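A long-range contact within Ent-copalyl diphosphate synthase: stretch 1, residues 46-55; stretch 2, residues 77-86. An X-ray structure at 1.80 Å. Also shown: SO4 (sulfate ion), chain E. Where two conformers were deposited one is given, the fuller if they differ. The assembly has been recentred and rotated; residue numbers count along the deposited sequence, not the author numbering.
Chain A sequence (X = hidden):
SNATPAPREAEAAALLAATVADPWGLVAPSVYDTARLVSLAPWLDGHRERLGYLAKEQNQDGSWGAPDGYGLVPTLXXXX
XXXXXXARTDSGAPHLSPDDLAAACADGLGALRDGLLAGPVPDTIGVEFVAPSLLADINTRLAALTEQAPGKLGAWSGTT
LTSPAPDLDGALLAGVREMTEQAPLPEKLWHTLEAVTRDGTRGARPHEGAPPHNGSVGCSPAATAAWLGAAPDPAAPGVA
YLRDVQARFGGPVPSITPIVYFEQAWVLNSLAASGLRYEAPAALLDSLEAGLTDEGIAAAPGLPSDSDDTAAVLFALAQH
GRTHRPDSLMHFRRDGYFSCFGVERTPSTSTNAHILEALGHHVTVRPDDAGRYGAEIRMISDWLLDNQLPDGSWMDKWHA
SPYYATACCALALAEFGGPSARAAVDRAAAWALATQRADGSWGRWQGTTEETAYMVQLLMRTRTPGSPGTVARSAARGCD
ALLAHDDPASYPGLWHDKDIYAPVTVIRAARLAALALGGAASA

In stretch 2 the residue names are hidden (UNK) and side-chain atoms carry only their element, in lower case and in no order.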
# COMPACT_ATOMS: atom_id res chain seq x y z
N GLY A 46 17.06 -13.01 -11.91
CA GLY A 46 17.09 -12.55 -10.51
C GLY A 46 16.50 -13.57 -9.55
O GLY A 46 16.27 -13.25 -8.38
N HIS A 47 16.32 -14.81 -10.00
CA HIS A 47 15.69 -15.85 -9.17
C HIS A 47 16.54 -16.15 -7.94
O HIS A 47 16.03 -16.18 -6.82
CB HIS A 47 15.45 -17.11 -10.02
CG HIS A 47 14.85 -18.26 -9.28
ND1 HIS A 47 13.52 -18.31 -8.93
CD2 HIS A 47 15.39 -19.42 -8.88
CE1 HIS A 47 13.28 -19.45 -8.30
NE2 HIS A 47 14.39 -20.15 -8.28
N ARG A 48 17.84 -16.34 -8.13
CA ARG A 48 18.73 -16.57 -6.98
C ARG A 48 18.76 -15.39 -6.03
O ARG A 48 18.78 -15.57 -4.82
CB ARG A 48 20.13 -16.96 -7.44
CG ARG A 48 20.13 -18.38 -8.01
CD ARG A 48 21.40 -18.72 -8.75
NE ARG A 48 21.57 -17.90 -9.95
CZ ARG A 48 22.68 -17.87 -10.69
NH1 ARG A 48 22.73 -17.08 -11.76
NH2 ARG A 48 23.73 -18.61 -10.35
N GLU A 49 18.73 -14.18 -6.57
CA GLU A 49 18.69 -13.00 -5.73
C GLU A 49 17.44 -12.96 -4.87
O GLU A 49 17.47 -12.46 -3.72
CB GLU A 49 18.78 -11.76 -6.61
CG GLU A 49 20.19 -11.50 -7.15
CD GLU A 49 20.57 -12.33 -8.38
OE1 GLU A 49 19.80 -13.19 -8.94
OE2 GLU A 49 21.71 -12.11 -8.81
N ARG A 50 16.31 -13.43 -5.43
CA ARG A 50 15.04 -13.45 -4.70
C ARG A 50 15.08 -14.48 -3.59
O ARG A 50 14.61 -14.23 -2.49
CB ARG A 50 13.86 -13.68 -5.64
CG ARG A 50 13.58 -12.47 -6.53
CD ARG A 50 12.25 -12.59 -7.29
NE ARG A 50 12.43 -13.43 -8.48
CZ ARG A 50 13.01 -13.06 -9.62
NH1 ARG A 50 13.16 -13.96 -10.61
NH2 ARG A 50 13.46 -11.82 -9.80
N LEU A 51 15.68 -15.64 -3.85
CA LEU A 51 15.88 -16.62 -2.80
C LEU A 51 16.75 -16.06 -1.69
O LEU A 51 16.44 -16.23 -0.50
CB LEU A 51 16.50 -17.92 -3.37
CG LEU A 51 15.56 -18.76 -4.21
CD1 LEU A 51 16.32 -19.79 -5.05
CD2 LEU A 51 14.55 -19.45 -3.31
N GLY A 52 17.80 -15.32 -2.08
CA GLY A 52 18.68 -14.67 -1.12
C GLY A 52 17.93 -13.68 -0.26
O GLY A 52 18.13 -13.62 0.96
N TYR A 53 17.05 -12.92 -0.88
CA TYR A 53 16.24 -11.92 -0.17
C TYR A 53 15.36 -12.58 0.86
O TYR A 53 15.21 -12.05 1.99
CB TYR A 53 15.45 -11.12 -1.19
CG TYR A 53 14.50 -10.09 -0.63
CD1 TYR A 53 14.91 -8.78 -0.40
CD2 TYR A 53 13.20 -10.42 -0.39
CE1 TYR A 53 14.03 -7.82 0.09
CE2 TYR A 53 12.31 -9.44 0.08
CZ TYR A 53 12.74 -8.16 0.32
OH TYR A 53 11.86 -7.21 0.82
N LEU A 54 14.71 -13.67 0.47
CA LEU A 54 13.88 -14.42 1.40
C LEU A 54 14.71 -14.90 2.59
O LEU A 54 14.30 -14.75 3.73
CB LEU A 54 13.18 -15.61 0.74
CG LEU A 54 12.16 -15.25 -0.36
CD1 LEU A 54 11.54 -16.50 -0.94
CD2 LEU A 54 11.08 -14.31 0.16
N ALA A 55 15.88 -15.48 2.34
CA ALA A 55 16.75 -15.92 3.44
C ALA A 55 17.16 -14.76 4.36
O ALA A 55 17.16 -14.90 5.60
CB ALA A 55 17.99 -16.61 2.88
N UNK A 77 3.51 -16.94 1.99
CA UNK A 77 4.09 -16.81 0.66
C UNK A 77 5.52 -17.36 0.60
O UNK A 77 5.86 -18.10 -0.31
c UNK A 77 4.08 -15.36 0.21
o UNK A 77 4.39 -15.27 -1.17
N UNK A 78 6.33 -17.00 1.59
CA UNK A 78 7.72 -17.46 1.64
C UNK A 78 7.85 -18.96 1.82
O UNK A 78 8.63 -19.64 1.08
c UNK A 78 8.46 -16.74 2.76
N UNK A 79 7.08 -19.51 2.75
CA UNK A 79 7.11 -20.95 2.99
C UNK A 79 6.67 -21.74 1.75
O UNK A 79 7.34 -22.72 1.32
c UNK A 79 6.29 -21.32 4.25
c UNK A 79 6.06 -22.83 4.34
c UNK A 79 6.97 -20.78 5.50
N UNK A 80 5.57 -21.30 1.13
CA UNK A 80 5.11 -21.97 -0.07
C UNK A 80 6.18 -21.91 -1.17
O UNK A 80 6.45 -22.95 -1.84
c UNK A 80 3.79 -21.37 -0.57
c UNK A 80 3.06 -22.26 -1.58
c UNK A 80 3.62 -22.19 -2.99
o UNK A 80 3.49 -23.21 -3.72
o UNK A 80 4.19 -21.13 -3.38
N UNK A 81 6.82 -20.75 -1.35
CA UNK A 81 7.85 -20.58 -2.37
C UNK A 81 9.04 -21.49 -2.09
O UNK A 81 9.58 -22.14 -3.02
c UNK A 81 8.30 -19.15 -2.46
N UNK A 82 9.45 -21.57 -0.83
CA UNK A 82 10.59 -22.42 -0.48
C UNK A 82 10.29 -23.90 -0.70
O UNK A 82 11.15 -24.63 -1.22
c UNK A 82 11.73 -20.77 1.15
c UNK A 82 11.88 -20.45 2.64
c UNK A 82 11.10 -22.16 0.94
c UNK A 82 13.08 -20.64 0.44
N UNK A 83 9.08 -24.34 -0.34
CA UNK A 83 8.70 -25.74 -0.58
C UNK A 83 8.68 -26.03 -2.09
O UNK A 83 9.18 -27.07 -2.56
c UNK A 83 7.35 -26.07 0.05
c UNK A 83 7.31 -26.17 1.59
c UNK A 83 5.89 -26.08 2.11
c UNK A 83 7.99 -27.47 2.05
N UNK A 84 8.10 -25.11 -2.86
CA UNK A 84 8.08 -25.25 -4.31
C UNK A 84 9.50 -25.32 -4.89
O UNK A 84 9.78 -26.21 -5.71
c UNK A 84 7.35 -24.16 -6.48
c UNK A 84 7.25 -24.13 -4.96
o UNK A 84 5.88 -24.29 -4.57
N UNK A 85 10.39 -24.42 -4.46
CA UNK A 85 11.78 -24.43 -4.93
C UNK A 85 12.51 -25.72 -4.58
O UNK A 85 13.21 -26.31 -5.44
c UNK A 85 12.55 -23.25 -4.37
c UNK A 85 14.04 -23.20 -4.70
o UNK A 85 15.45 -23.42 -6.61
c UNK A 85 14.35 -23.03 -6.18
o UNK A 85 13.50 -22.50 -6.91
N UNK A 86 12.35 -26.17 -3.33
CA UNK A 86 13.01 -27.40 -2.86
C UNK A 86 12.54 -28.62 -3.63
O UNK A 86 13.32 -29.57 -3.82
c UNK A 86 13.67 -26.70 -0.52
c UNK A 86 13.08 -26.49 0.86
c UNK A 86 15.06 -27.32 -0.44
c UNK A 86 12.77 -27.59 -1.36
S SO4 E . 19.00 -16.05 -11.96
O1 SO4 E . 19.39 -14.60 -11.83
O2 SO4 E . 17.65 -16.12 -12.54
O3 SO4 E . 19.98 -16.69 -12.87
O4 SO4 E . 19.12 -16.66 -10.61

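Position 77 has two side-chain atoms, one carbon and then one oxygen. Its CA-to-CB bond points sideways, and it touches nothing on stretch 1. A single carbon ending in oxygen is serine, Ser 77. Its hydroxyl is hydrogen-bonded elsewhere in the structure.

Position 78 has one side-chain carbon. That carbon points toward stretch 1 and lies 4.4 Å from CD2 of Leu 54. One carbon alone is alanine, Ala 78. The CA atoms of Leu 54 and Ala 78 are only 6.9 Å apart, so the backbones come near each other here.

Position 79 has three carbons, the first carrying the other two. The CA-to-CB bond points away from stretch 1. Branching at the first carbon with no oxygen gives valine, Val 79.

Position 80 has three carbons in a row, the third carrying two oxygens. It is out of reach of stretch 1. A carboxylate at the end of two further carbons is glutamate, Glu 80. Both of its carboxylate oxygens are hydrogen-bonded elsewhere in the structure.

Position 81 has one carbon, again directed toward stretch 1. It lies 4.5 Å from CD1 of Leu 54. This is alanine, Ala 81, one helical turn after Ala 78.

Position 82 has four carbons, forked at the second. The CA-to-CB bond points sideways, but the end of the chain comes nearer, and one end carbon lies 4.2 Å from CD2 of Leu 51. The late fork marks leucine, Leu 82, and the touching atom is its CD2. Its chi1 is m and its chi2 is t, as in Leu 51.

Position 83 has four carbons with the same fork. It is leucine, Leu 83, but it does not reach stretch 1.

Position 84 has one carbon carrying an oxygen and a carbon. It makes no contact with stretch 1. From the atoms alone this is threonine, Thr 84. Its OG1 lies 2.8 Å from Glu 80 OE2, one turn back in the same helix.

Position 85 has three carbons, the third carrying two oxygens. The CA-to-CB bond points toward stretch 1. One oxygen is 2.9 Å from NE2 of His 47, and the third carbon is 4.0 Å from CD1 of Leu 51. This is glutamate, Glu 85.

Position 86 has four carbons, forked at the second. It is leucine, Leu 86, out of reach of stretch 1.

The contact joins two helices that cross at -132°, with axes 11.3 Å apart at closest approach. Leu 54 packs on Ala 78 and Ala 81, and Leu 51 meets Leu 82. At the polar end, His 47 NE2 donates a hydrogen bond to Glu 85 OE1 at 2.9 Å, with the acceptor at the ring edge near its plane. The contact is modest, burying 270 Å² in all. Beside it, a sulfate ion, probably from the crystallisation liquor, accepts hydrogen bonds from the backbone N atoms of Gly 46, His 47 and Arg 48 at the helix start.

Stretch 2, residues 77-86: SAVEALLTEL
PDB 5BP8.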